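Local coordinates for protein NRD1 (PDB 3CLJ) that binds the phosphorylated C-terminal domain of RNA polymerase II through its CTD-interacting domain and acts in the Nrd1-Nab3-Sen1 transcription termination complex, at residues K119-M122 and L123-W127; Y137-A140 and I141-K144; N5-A8 and T9-F13; L28-Y31 and A32-I36; L52-D55 and S56-L59. All coordinates share one frame; numbering follows the deposited sequence. Where two conformers were deposited one is given.

Interaction 1 of 5, residues K119-M122 and L123-W127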
loop_
_atom_site.group_PDB
_atom_site.type_symbol
_atom_site.label_atom_id
_atom_site.label_comp_id
_atom_site.label_asym_id
_atom_site.label_seq_id
_atom_site.Cartn_x
_atom_site.Cartn_y
_atom_site.Cartn_z
ATOM N N LYS A 119 2.094 -4.100 -13.765
ATOM C CA LYS A 119 2.301 -4.657 -12.438
ATOM C C LYS A 119 1.247 -4.122 -11.457
ATOM O O LYS A 119 0.801 -4.861 -10.558
ATOM C CB LYS A 119 3.742 -4.358 -11.939
ATOM C CG LYS A 119 4.783 -5.251 -12.654
ATOM C CD LYS A 119 6.220 -4.702 -12.567
ATOM C CE LYS A 119 7.285 -5.641 -13.311
ATOM N NZ LYS A 119 8.536 -4.847 -13.680
ATOM N N ILE A 120 0.867 -2.855 -11.599
ATOM C CA ILE A 120 -0.266 -2.352 -10.784
ATOM C C ILE A 120 -1.577 -3.106 -11.122
ATOM O O ILE A 120 -2.279 -3.575 -10.234
ATOM C CB ILE A 120 -0.454 -0.809 -10.914
ATOM C CG1 ILE A 120 0.796 -0.062 -10.394
ATOM C CG2 ILE A 120 -1.844 -0.349 -10.245
ATOM C CD1 ILE A 120 0.876 1.400 -10.741
ATOM N N ARG A 121 -1.878 -3.256 -12.406
ATOM C CA ARG A 121 -3.020 -4.074 -12.853
ATOM C C ARG A 121 -3.055 -5.468 -12.197
ATOM O O ARG A 121 -4.101 -5.864 -11.677
ATOM C CB ARG A 121 -3.016 -4.114 -14.382
ATOM C CG ARG A 121 -4.387 -4.251 -15.059
ATOM C CD ARG A 121 -4.982 -5.667 -14.986
ATOM N NE ARG A 121 -5.563 -6.116 -16.249
ATOM C CZ ARG A 121 -6.083 -5.335 -17.196
ATOM N NH1 ARG A 121 -6.138 -4.027 -17.055
ATOM N NH2 ARG A 121 -6.543 -5.871 -18.308
ATOM N N MET A 122 -1.923 -6.193 -12.157
ATOM C CA MET A 122 -1.916 -7.514 -11.494
ATOM C C MET A 122 -2.138 -7.467 -10.031
ATOM O O MET A 122 -2.835 -8.301 -9.450
ATOM C CB MET A 122 -0.615 -8.309 -11.708
ATOM C CG MET A 122 -0.667 -9.683 -10.906
ATOM S SD MET A 122 -1.877 -10.922 -11.529
ATOM C CE MET A 122 -2.805 -11.263 -10.043
ATOM N N LEU A 123 -1.559 -6.463 -9.406
ATOM C CA LEU A 123 -1.817 -6.206 -8.029
ATOM C C LEU A 123 -3.300 -5.921 -7.747
ATOM O O LEU A 123 -3.869 -6.421 -6.742
ATOM C CB LEU A 123 -0.905 -5.027 -7.607
ATOM C CG LEU A 123 -0.524 -4.804 -6.171
ATOM C CD1 LEU A 123 0.256 -5.996 -5.574
ATOM C CD2 LEU A 123 0.180 -3.410 -5.987
ATOM N N LEU A 124 -3.943 -5.094 -8.603
ATOM C CA LEU A 124 -5.424 -4.947 -8.547
ATOM C C LEU A 124 -6.150 -6.284 -8.604
ATOM O O LEU A 124 -7.195 -6.482 -7.942
ATOM C CB LEU A 124 -5.952 -4.004 -9.670
ATOM C CG LEU A 124 -5.539 -2.544 -9.367
ATOM C CD1 LEU A 124 -5.813 -1.582 -10.531
ATOM C CD2 LEU A 124 -6.258 -2.064 -8.044
ATOM N N ASP A 125 -5.620 -7.210 -9.407
ATOM C CA ASP A 125 -6.257 -8.529 -9.546
ATOM C C ASP A 125 -6.143 -9.375 -8.283
ATOM O O ASP A 125 -7.100 -10.034 -7.856
ATOM C CB ASP A 125 -5.701 -9.266 -10.769
ATOM C CG ASP A 125 -6.213 -8.669 -12.080
ATOM O OD1 ASP A 125 -7.194 -7.883 -12.025
ATOM O OD2 ASP A 125 -5.650 -8.981 -13.168
ATOM N N ILE A 126 -4.968 -9.334 -7.671
ATOM C CA ILE A 126 -4.735 -9.927 -6.344
ATOM C C ILE A 126 -5.613 -9.254 -5.274
ATOM O O ILE A 126 -6.246 -9.950 -4.481
ATOM C CB ILE A 126 -3.210 -9.860 -6.010
ATOM C CG1 ILE A 126 -2.439 -10.914 -6.836
ATOM C CG2 ILE A 126 -2.910 -9.966 -4.506
ATOM C CD1 ILE A 126 -1.079 -10.380 -7.147
ATOM N N TRP A 127 -5.711 -7.927 -5.264
ATOM C CA TRP A 127 -6.618 -7.262 -4.302
ATOM C C TRP A 127 -8.065 -7.729 -4.467
ATOM O O TRP A 127 -8.778 -8.000 -3.491
ATOM C CB TRP A 127 -6.500 -5.737 -4.463
ATOM C CG TRP A 127 -5.143 -5.255 -3.980
ATOM C CD1 TRP A 127 -4.147 -6.054 -3.400
ATOM C CD2 TRP A 127 -4.609 -3.925 -4.006
ATOM N NE1 TRP A 127 -3.075 -5.301 -3.054
ATOM C CE2 TRP A 127 -3.317 -3.985 -3.387
ATOM C CE3 TRP A 127 -5.100 -2.681 -4.426
ATOM C CZ2 TRP A 127 -2.535 -2.865 -3.188
ATOM C CZ3 TRP A 127 -4.299 -1.573 -4.255
ATOM C CH2 TRP A 127 -3.025 -1.666 -3.644
#
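The guanidinium of Arg-121 and the carboxylate of Asp-125, one helical turn apart, have planes inclined at 54°, with Asp-125 OD2 lying obliquely to the guanidinium. The aliphatic chain makes the touch: Arg-121 CD is 3.8 Å from Asp-125 OD2, whereas Arg-121 NE stays 4.2 Å from that oxygen, too far for a salt bridge. Only one of two deposited arginine conformers is described, which makes this pairing tentative. Asp-125 OD1 instead forms a salt bridge with NE of Arg-142, and its charge probably eases the approach of the two arginines to each other. One face of the Trp-127 indole carries Leu-123 O, 3.2 Å above the plane and toward the rim, while Phe-133 meets the ring edge-to-face and Trp-127 NE1 bonds to Asp-66. Residues 119-127 sit on helix 114-130 of the all-helical CID domain, and the backbone bonds run from residue i+4 to i; Leu-124 N reaches Ile-120 O over 2.8 Å. On the buried side Ile-120 and Leu-124 lie alongside each other, pointing the same way, with Ile-120 CG2 4.2 Å from Leu-124 CD1, and both pack on Leu-105 of helix 90-111. At the surface the Met-122 chain starts with CG anti to the backbone N (chi1 177°), then bends twice, bringing CE across Ile-126 at about a right angle. The 3.2 Å between Met-122 CE and Ile-126 CG1 is tighter than normal carbon contact, which makes the exact place of this methyl doubtful.

Interaction 2 of 5, residues Y137-A140 and I141-K144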
loop_
_atom_site.group_PDB
_atom_site.type_symbol
_atom_site.label_atom_id
_atom_site.label_comp_id
_atom_site.label_asym_id
_atom_site.label_seq_id
_atom_site.Cartn_x
_atom_site.Cartn_y
_atom_site.Cartn_z
ATOM N N TYR A 137 -15.073 0.449 -5.807
ATOM C CA TYR A 137 -15.119 -0.032 -7.186
ATOM C C TYR A 137 -13.771 0.318 -7.814
ATOM O O TYR A 137 -13.464 1.482 -8.009
ATOM C CB TYR A 137 -16.277 0.618 -7.936
ATOM C CG TYR A 137 -16.363 0.161 -9.385
ATOM C CD1 TYR A 137 -16.663 -1.174 -9.692
ATOM C CD2 TYR A 137 -16.174 1.086 -10.454
ATOM C CE1 TYR A 137 -16.771 -1.614 -10.993
ATOM C CE2 TYR A 137 -16.295 0.657 -11.788
ATOM C CZ TYR A 137 -16.585 -0.695 -12.047
ATOM O OH TYR A 137 -16.722 -1.151 -13.311
ATOM N N LEU A 138 -12.978 -0.704 -8.132
ATOM C CA LEU A 138 -11.628 -0.536 -8.630
ATOM C C LEU A 138 -11.532 -1.013 -10.107
ATOM O O LEU A 138 -10.455 -0.896 -10.705
ATOM C CB LEU A 138 -10.597 -1.360 -7.770
ATOM C CG LEU A 138 -10.451 -0.788 -6.317
ATOM C CD1 LEU A 138 -9.297 -1.457 -5.575
ATOM C CD2 LEU A 138 -10.247 0.759 -6.261
ATOM N N ASN A 139 -12.626 -1.540 -10.656
ATOM C CA ASN A 139 -12.581 -2.141 -11.963
ATOM C C ASN A 139 -12.373 -1.132 -13.138
ATOM O O ASN A 139 -11.879 -1.523 -14.194
ATOM C CB ASN A 139 -13.812 -3.014 -12.147
ATOM C CG ASN A 139 -13.859 -3.748 -13.494
ATOM O OD1 ASN A 139 -14.789 -3.546 -14.289
ATOM N ND2 ASN A 139 -12.918 -4.648 -13.716
ATOM N N ALA A 140 -12.809 0.105 -12.965
ATOM C CA ALA A 140 -12.602 1.173 -13.959
ATOM C C ALA A 140 -11.125 1.656 -13.898
ATOM O O ALA A 140 -10.482 1.736 -14.933
ATOM C CB ALA A 140 -13.582 2.327 -13.752
ATOM N N ILE A 141 -10.593 1.841 -12.687
ATOM C CA ILE A 141 -9.197 2.189 -12.458
ATOM C C ILE A 141 -8.271 1.124 -13.050
ATOM O O ILE A 141 -7.250 1.441 -13.643
ATOM C CB ILE A 141 -8.921 2.414 -10.957
ATOM C CG1 ILE A 141 -9.631 3.665 -10.482
ATOM C CG2 ILE A 141 -7.415 2.484 -10.646
ATOM C CD1 ILE A 141 -9.720 3.748 -8.928
ATOM N N ARG A 142 -8.683 -0.137 -12.936
ATOM C CA ARG A 142 -7.955 -1.237 -13.488
ATOM C C ARG A 142 -7.818 -1.198 -15.029
ATOM O O ARG A 142 -6.875 -1.749 -15.587
ATOM C CB ARG A 142 -8.630 -2.542 -13.025
ATOM C CG ARG A 142 -7.840 -3.809 -13.253
ATOM C CD ARG A 142 -8.709 -4.803 -13.935
ATOM N NE ARG A 142 -8.051 -6.101 -14.134
ATOM C CZ ARG A 142 -8.479 -7.061 -14.967
ATOM N NH1 ARG A 142 -9.575 -6.893 -15.708
ATOM N NH2 ARG A 142 -7.808 -8.214 -15.067
ATOM N N SER A 143 -8.739 -0.572 -15.750
ATOM C CA SER A 143 -8.647 -0.642 -17.234
ATOM C C SER A 143 -7.445 0.149 -17.835
ATOM O O SER A 143 -7.005 1.180 -17.270
ATOM C CB SER A 143 -9.976 -0.283 -17.892
ATOM O OG SER A 143 -10.312 1.031 -17.567
ATOM N N LYS A 144 -6.877 -0.415 -18.910
ATOM C CA LYS A 144 -5.770 0.159 -19.749
ATOM C C LYS A 144 -6.160 1.509 -20.385
ATOM O O LYS A 144 -5.294 2.364 -20.697
ATOM C CB LYS A 144 -5.376 -0.786 -20.918
ATOM C CG LYS A 144 -4.399 -1.867 -20.558
ATOM C CD LYS A 144 -3.964 -2.622 -21.834
ATOM C CE LYS A 144 -2.530 -3.186 -21.659
ATOM N NZ LYS A 144 -1.956 -3.913 -22.844
HETATM O O HOH W 1 -12.726 2.061 -10.617
#
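Leu-138 overlaps Ile-141 through the ends of their branches: CD2 of Leu-138 lies 4.0 Å from CD1 of Ile-141, the two chains running at a slant to each other. Both also rest on helix 90-111, touching Gln-102, and Leu-138 reaches Leu-124 of helix 114-130 as well. Behind this apolar pair the backbone curls. Arg-142 N donates to Leu-138 O over 2.9 Å, and a water joins the next carbonyl back to the turn, giving a hydrogen to Tyr-137 O at 2.8 Å and accepting from Ile-141 N at 3.0 Å. Residues Ala-140 to Ser-143 form a type I beta turn, and Ser-143 is the N-cap of helix 144-149, so the turn leads straight into the last helix of the modelled chain. Two donors of this serine grip Ala-140 O. Ser-143 OG donates to Ala-140 O at 2.7 Å in the carbonyl plane, and Ser-143 N reaches Ala-140 O at 3.0 Å from 61° out of it. A chi1 of 62° sets OG between the backbone N and carbonyl carbon of its own residue, on the side of the Ala-140 oxygen. Arg-142 CB packs on Leu-138 O, and its guanidinium leads away to helix 114-130, where NE is paired with Asp-125.

Interaction 3 of 5, residues N5-A8 and T9-F13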
loop_
_atom_site.group_PDB
_atom_site.type_symbol
_atom_site.label_atom_id
_atom_site.label_comp_id
_atom_site.label_asym_id
_atom_site.label_seq_id
_atom_site.Cartn_x
_atom_site.Cartn_y
_atom_site.Cartn_z
ATOM N N ASN A 5 13.140 3.591 13.812
ATOM C CA ASN A 5 13.676 2.608 12.839
ATOM C C ASN A 5 12.700 2.377 11.670
ATOM O O ASN A 5 13.126 2.234 10.516
ATOM C CB ASN A 5 14.023 1.280 13.560
ATOM C CG ASN A 5 14.781 0.276 12.679
ATOM O OD1 ASN A 5 14.683 0.279 11.456
ATOM N ND2 ASN A 5 15.519 -0.629 13.329
ATOM N N PHE A 6 11.396 2.317 11.962
ATOM C CA PHE A 6 10.383 2.174 10.926
ATOM C C PHE A 6 10.388 3.355 9.923
ATOM O O PHE A 6 10.395 3.153 8.709
ATOM C CB PHE A 6 8.980 2.027 11.526
ATOM C CG PHE A 6 7.900 1.828 10.473
ATOM C CD1 PHE A 6 7.582 0.545 10.002
ATOM C CD2 PHE A 6 7.220 2.931 9.915
ATOM C CE1 PHE A 6 6.579 0.354 9.036
ATOM C CE2 PHE A 6 6.238 2.745 8.965
ATOM C CZ PHE A 6 5.925 1.438 8.512
ATOM N N VAL A 7 10.395 4.567 10.467
ATOM C CA VAL A 7 10.473 5.807 9.676
ATOM C C VAL A 7 11.719 5.815 8.776
ATOM O O VAL A 7 11.582 5.967 7.555
ATOM C CB VAL A 7 10.394 7.071 10.588
ATOM C CG1 VAL A 7 10.680 8.346 9.820
ATOM C CG2 VAL A 7 9.057 7.167 11.215
ATOM N N ALA A 8 12.906 5.624 9.374
ATOM C CA ALA A 8 14.161 5.531 8.626
ATOM C C ALA A 8 14.157 4.416 7.575
ATOM O O ALA A 8 14.674 4.615 6.481
ATOM C CB ALA A 8 15.448 5.426 9.612
ATOM N N THR A 9 13.560 3.262 7.876
ATOM C CA THR A 9 13.518 2.152 6.929
ATOM C C THR A 9 12.572 2.471 5.738
ATOM O O THR A 9 12.925 2.232 4.560
ATOM C CB THR A 9 13.099 0.840 7.629
ATOM O OG1 THR A 9 14.080 0.531 8.639
ATOM C CG2 THR A 9 12.976 -0.320 6.643
ATOM N N LEU A 10 11.410 3.058 6.060
ATOM C CA LEU A 10 10.553 3.602 5.024
ATOM C C LEU A 10 11.247 4.696 4.154
ATOM O O LEU A 10 11.280 4.562 2.910
ATOM C CB LEU A 10 9.184 4.050 5.579
ATOM C CG LEU A 10 8.231 4.527 4.469
ATOM C CD1 LEU A 10 7.697 3.459 3.469
ATOM C CD2 LEU A 10 7.142 5.193 5.105
ATOM N N GLU A 11 11.772 5.757 4.780
ATOM C CA GLU A 11 12.523 6.747 4.052
ATOM C C GLU A 11 13.632 6.164 3.143
ATOM O O GLU A 11 13.907 6.736 2.072
ATOM C CB GLU A 11 13.129 7.837 5.008
ATOM C CG GLU A 11 12.098 8.767 5.653
ATOM C CD GLU A 11 12.581 9.491 6.894
ATOM O OE1 GLU A 11 13.642 9.140 7.481
ATOM O OE2 GLU A 11 11.873 10.435 7.299
ATOM N N SER A 12 14.298 5.070 3.552
ATOM C CA SER A 12 15.393 4.507 2.763
ATOM C C SER A 12 14.982 3.948 1.372
ATOM O O SER A 12 15.851 3.671 0.547
ATOM C CB SER A 12 16.182 3.451 3.549
ATOM O OG SER A 12 15.393 2.285 3.747
ATOM N N PHE A 13 13.685 3.779 1.123
ATOM C CA PHE A 13 13.179 3.287 -0.176
ATOM C C PHE A 13 13.521 4.244 -1.315
ATOM O O PHE A 13 13.552 3.856 -2.493
ATOM C CB PHE A 13 11.682 3.011 -0.124
ATOM C CG PHE A 13 11.323 1.622 0.408
ATOM C CD1 PHE A 13 11.413 1.337 1.798
ATOM C CD2 PHE A 13 10.878 0.608 -0.463
ATOM C CE1 PHE A 13 11.093 0.110 2.314
ATOM C CE2 PHE A 13 10.533 -0.694 0.050
ATOM C CZ PHE A 13 10.650 -0.943 1.450
#
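The carbonyl oxygen of Asn-5 is gripped twice by Thr-9, one helical turn on. Thr-9 N donates to Asn-5 O over 2.9 Å and Thr-9 OG1 donates to the same oxygen over 2.7 Å, the two arriving from opposite faces of the carbonyl plane. With chi1 at -61°, OG1 sits beside the threonine's own backbone N, which turns it back along the helix to that oxygen. Thr-9 OG1 also lies 2.9 Å from Asn-5 OD1, in the asparagine conformer described, and Lys-27 NZ of helix 22-34 is hydrogen-bonded to both these oxygens. On another side of the helix Val-7 and Glu-11 run alongside, pointing the same way, and Val-7 CG1 touches Glu-11 OE2 at 3.5 Å. Glu-11 N reaches Val-7 O over 2.8 Å in a nearly straight bond. Further along, Ser-12 OG turns back to Thr-9 O, a 2.6 Å bond that joins the backbone bond of Ser-12 N to Ala-8 O. Phe-6 and Leu-10, with Phe-13 just beyond the helix, face helices 22-34, 39-52 and 58-77; Phe-6 and Leu-10 form the buried face of the amphipathic first helix, 3-11, of the helical CID fold.

Interaction 4 of 5, residues L28-Y31 and A32-I36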
loop_
_atom_site.group_PDB
_atom_site.type_symbol
_atom_site.label_atom_id
_atom_site.label_comp_id
_atom_site.label_asym_id
_atom_site.label_seq_id
_atom_site.Cartn_x
_atom_site.Cartn_y
_atom_site.Cartn_z
ATOM N N LEU A 28 9.163 -3.839 7.248
ATOM C CA LEU A 28 8.051 -2.969 7.544
ATOM C C LEU A 28 6.797 -3.716 7.959
ATOM O O LEU A 28 6.038 -3.254 8.822
ATOM C CB LEU A 28 7.759 -2.042 6.334
ATOM C CG LEU A 28 8.826 -1.051 5.857
ATOM C CD1 LEU A 28 8.263 -0.216 4.643
ATOM C CD2 LEU A 28 9.367 -0.102 6.989
ATOM N N THR A 29 6.573 -4.871 7.347
ATOM C CA THR A 29 5.316 -5.600 7.510
ATOM C C THR A 29 5.309 -6.285 8.887
ATOM O O THR A 29 4.282 -6.308 9.608
ATOM C CB THR A 29 5.123 -6.609 6.369
ATOM O OG1 THR A 29 5.089 -5.896 5.110
ATOM C CG2 THR A 29 3.812 -7.374 6.543
ATOM N N THR A 30 6.468 -6.824 9.255
ATOM C CA THR A 30 6.630 -7.408 10.588
ATOM C C THR A 30 6.459 -6.357 11.684
ATOM O O THR A 30 5.770 -6.603 12.688
ATOM C CB THR A 30 7.952 -8.186 10.700
ATOM O OG1 THR A 30 7.890 -9.254 9.744
ATOM C CG2 THR A 30 8.144 -8.777 12.126
ATOM N N TYR A 31 7.022 -5.172 11.458
ATOM C CA TYR A 31 6.834 -4.093 12.401
ATOM C C TYR A 31 5.336 -3.756 12.501
ATOM O O TYR A 31 4.825 -3.546 13.599
ATOM C CB TYR A 31 7.642 -2.845 12.009
ATOM C CG TYR A 31 7.455 -1.741 13.042
ATOM C CD1 TYR A 31 8.336 -1.631 14.095
ATOM C CD2 TYR A 31 6.363 -0.842 12.974
ATOM C CE1 TYR A 31 8.181 -0.646 15.076
ATOM C CE2 TYR A 31 6.182 0.133 13.953
ATOM C CZ TYR A 31 7.103 0.220 15.014
ATOM O OH TYR A 31 6.988 1.168 16.011
ATOM N N ALA A 32 4.641 -3.666 11.359
ATOM C CA ALA A 32 3.227 -3.281 11.357
ATOM C C ALA A 32 2.355 -4.241 12.202
ATOM O O ALA A 32 1.474 -3.801 12.962
ATOM C CB ALA A 32 2.685 -3.155 9.904
ATOM N N LEU A 33 2.601 -5.545 12.050
ATOM C CA LEU A 33 1.856 -6.594 12.789
ATOM C C LEU A 33 2.185 -6.656 14.298
ATOM O O LEU A 33 1.354 -7.068 15.121
ATOM C CB LEU A 33 2.078 -7.955 12.131
ATOM C CG LEU A 33 1.463 -8.268 10.763
ATOM C CD1 LEU A 33 2.174 -9.573 10.262
ATOM C CD2 LEU A 33 -0.067 -8.486 10.839
ATOM N N ASP A 34 3.402 -6.247 14.645
ATOM C CA ASP A 34 3.863 -6.173 16.014
ATOM C C ASP A 34 3.373 -4.926 16.751
ATOM O O ASP A 34 3.486 -4.849 17.969
ATOM C CB ASP A 34 5.386 -6.157 16.034
ATOM C CG ASP A 34 5.989 -7.525 15.803
ATOM O OD1 ASP A 34 5.239 -8.528 15.701
ATOM O OD2 ASP A 34 7.229 -7.590 15.725
ATOM N N HIS A 35 2.886 -3.934 16.006
ATOM C CA HIS A 35 2.544 -2.660 16.616
ATOM C C HIS A 35 1.212 -2.181 16.019
ATOM O O HIS A 35 1.091 -1.044 15.556
ATOM C CB HIS A 35 3.687 -1.641 16.393
ATOM C CG HIS A 35 5.010 -2.055 16.985
ATOM N ND1 HIS A 35 5.363 -1.800 18.290
ATOM C CD2 HIS A 35 6.066 -2.711 16.439
ATOM C CE1 HIS A 35 6.568 -2.291 18.532
ATOM N NE2 HIS A 35 7.018 -2.851 17.424
ATOM N N ILE A 36 0.210 -3.061 16.027
ATOM C CA ILE A 36 -1.130 -2.708 15.559
ATOM C C ILE A 36 -1.721 -1.540 16.386
ATOM O O ILE A 36 -2.489 -0.720 15.859
ATOM C CB ILE A 36 -2.081 -3.953 15.526
ATOM C CG1 ILE A 36 -1.709 -4.880 14.356
ATOM C CG2 ILE A 36 -3.564 -3.556 15.422
ATOM C CD1 ILE A 36 -2.016 -6.349 14.641
#
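Aromatic stacking carries this contact: the rings of Tyr-31 and His-35, one turn apart, form an offset stack with centroids 4.0 Å apart and planes at 22°. The overlap is partial, each ring touching the other toward its rim. His-35 CD2 lies over one face of the phenol, 3.3 Å from Tyr-31 CE1, and Tyr-31 CZ lies over one face of the imidazole, 3.7 Å from His-35 CG. With CG anti to the backbone N (chi1 -178°), the tyrosine ring swings along the helix toward the histidine. Tyr-31 O meets the imidazole edge in plane, 3.2 Å from His-35 CD2, which probably helps to set the rotation of that ring. Tyr-31 also meets the Phe-6 ring of helix 3-11, and its hydroxyl bonds to a glycerol that probably comes from the crystallisation liquor.

Backbone hydrogen bonds follow the alpha-helical pattern up to the end of helix 22-34 in the CID domain. Ala-32 N donates to Leu-28 O at 2.9 Å and Leu-33 N to Thr-29 O at 3.1 Å. At the last turn Asp-34 N divides between Thr-30 O and, weakly, Tyr-31 O, as the helix gives way to loop at His-35. Ala-32 O accepts from Tyr-72 OH, tying this end to helix 58-77. Thr-29 OG1 is hydrogen-bonded to Ser-67 OG and Ile-25 O.

Van der Waals packing accounts for the rest. Thr-30 and Asp-34 run side by side at the surface, with Thr-30 CG2 3.9 Å from Asp-34 OD2.

Interaction 5 of 5, residues L52-D55 and S56-L59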
loop_
_atom_site.group_PDB
_atom_site.type_symbol
_atom_site.label_atom_id
_atom_site.label_comp_id
_atom_site.label_asym_id
_atom_site.label_seq_id
_atom_site.Cartn_x
_atom_site.Cartn_y
_atom_site.Cartn_z
ATOM N N LEU A 52 4.105 10.892 -2.120
ATOM C CA LEU A 52 5.228 11.793 -2.252
ATOM C C LEU A 52 6.476 11.179 -2.909
ATOM O O LEU A 52 7.427 11.894 -3.200
ATOM C CB LEU A 52 5.611 12.320 -0.843
ATOM C CG LEU A 52 4.515 13.207 -0.185
ATOM C CD1 LEU A 52 4.769 13.498 1.326
ATOM C CD2 LEU A 52 4.253 14.498 -0.955
ATOM N N CYS A 53 6.490 9.865 -3.117
ATOM C CA CYS A 53 7.691 9.214 -3.585
ATOM C C CYS A 53 7.926 9.532 -5.088
ATOM O O CYS A 53 6.997 9.948 -5.790
ATOM C CB CYS A 53 7.601 7.682 -3.346
ATOM S SG CYS A 53 6.299 6.889 -4.289
ATOM N N PRO A 54 9.171 9.321 -5.571
ATOM C CA PRO A 54 9.457 9.422 -7.035
ATOM C C PRO A 54 8.464 8.609 -7.922
ATOM O O PRO A 54 7.907 7.579 -7.487
ATOM C CB PRO A 54 10.899 8.875 -7.136
ATOM C CG PRO A 54 11.493 9.196 -5.775
ATOM C CD PRO A 54 10.377 8.941 -4.789
ATOM N N ASP A 55 8.225 9.054 -9.144
ATOM C CA ASP A 55 7.326 8.345 -10.085
ATOM C C ASP A 55 7.636 6.849 -10.221
ATOM O O ASP A 55 6.748 6.002 -10.150
ATOM C CB ASP A 55 7.403 8.986 -11.495
ATOM C CG ASP A 55 6.842 10.408 -11.529
ATOM O OD1 ASP A 55 6.470 10.916 -10.430
ATOM O OD2 ASP A 55 6.778 10.995 -12.647
ATOM N N SER A 56 8.902 6.541 -10.472
ATOM C CA SER A 56 9.334 5.151 -10.664
ATOM C C SER A 56 9.125 4.297 -9.348
ATOM O O SER A 56 9.008 3.067 -9.395
ATOM C CB SER A 56 10.779 5.140 -11.146
ATOM O OG SER A 56 11.630 5.426 -10.032
ATOM N N HIS A 57 9.032 4.989 -8.216
ATOM C CA HIS A 57 8.852 4.428 -6.903
ATOM C C HIS A 57 7.374 4.170 -6.492
ATOM O O HIS A 57 7.105 3.532 -5.462
ATOM C CB HIS A 57 9.592 5.298 -5.846
ATOM C CG HIS A 57 11.094 5.157 -5.864
ATOM N ND1 HIS A 57 11.829 5.027 -7.018
ATOM C CD2 HIS A 57 11.997 5.125 -4.850
ATOM C CE1 HIS A 57 13.115 4.943 -6.728
ATOM N NE2 HIS A 57 13.244 4.996 -5.413
ATOM N N LYS A 58 6.411 4.623 -7.289
ATOM C CA LYS A 58 4.999 4.430 -6.935
ATOM C C LYS A 58 4.564 2.961 -6.852
ATOM O O LYS A 58 3.794 2.608 -5.965
ATOM C CB LYS A 58 4.094 5.175 -7.914
ATOM C CG LYS A 58 4.332 6.671 -7.979
ATOM C CD LYS A 58 3.503 7.399 -6.926
ATOM C CE LYS A 58 3.962 8.867 -6.832
ATOM N NZ LYS A 58 2.966 9.670 -6.049
ATOM N N LEU A 59 5.059 2.122 -7.762
ATOM C CA LEU A 59 4.801 0.704 -7.710
ATOM C C LEU A 59 5.226 0.133 -6.343
ATOM O O LEU A 59 4.398 -0.477 -5.632
ATOM C CB LEU A 59 5.548 0.003 -8.844
ATOM C CG LEU A 59 5.419 -1.543 -8.903
ATOM C CD1 LEU A 59 3.904 -1.979 -8.959
ATOM C CD2 LEU A 59 6.254 -2.154 -10.028
HETATM O O HOH W 2 6.012 3.278 -10.555
#
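Lys-58 spans the turn that links helix 39-52 to helix 58-77 in the CID fold, and its side chain runs back toward Cys-53. CB packs against Asp-55 O, and Lys-58 CG comes closer, 3.3 Å from Asp-55 O. A bend at chi2 (-88°) then steers the chain toward Cys-53, where Lys-58 CD lies 3.9 Å from Cys-53 SG and Lys-58 CE is 3.4 Å from Cys-53 O. The ammonium ends at the last turn of helix 39-52: NZ bonds to Ser-50 O and, weakly, to Arg-51 O, and makes a salt bridge with Asp-107 of helix 90-111. Carbonyls at a helix end and a carboxylate thus share the charge of a buried lysine, which would probably favour its protonated form.

The backbone is drawn together by two hydrogen bonds between residues three apart. His-57 N donates to Pro-54 O over 2.9 Å and Lys-58 N to Asp-55 O over 3.2 Å, both donors standing well above the carbonyl plane. Water extends the second: it donates to Asp-55 O at 2.9 Å and accepts from Leu-59 N, so the next amide of the new helix is also linked to that carbonyl.

Pro-54 lies against one face of the His-57 imidazole in a CH-pi contact, with Pro-54 CB 4.2 Å from the ring centroid and 27° off the normal. At the edge of that imidazole and in its plane, Ser-56 OG is hydrogen-bonded to His-57 ND1 at 3.0 Å.

Overall arrangement
From the N terminus the contacts come in series: interaction 3, interaction 4, interaction 5, interaction 1 and interaction 2. Each lies within one continuous stretch, closing helical or turn-sized loops, so none nests in or crosses another. Interactions 3 and 4 touch where Phe-6, Thr-9 and Phe-13 pack on Leu-28, joining helices 3-11 and 22-34. Interaction 3 also reaches interaction 5, with Phe-13 O beside His-57. Leu-59 then links interaction 5 to Lys-119 and Ile-120 of interaction 1, which meets interaction 2 through Leu-124 and the Asp-125 to Arg-142 salt bridge. Interactions 1 and 2 lie on the opposite side of the chain's centre from interactions 3 and 4; centres of interactions 2 and 3 are about 31 Å apart.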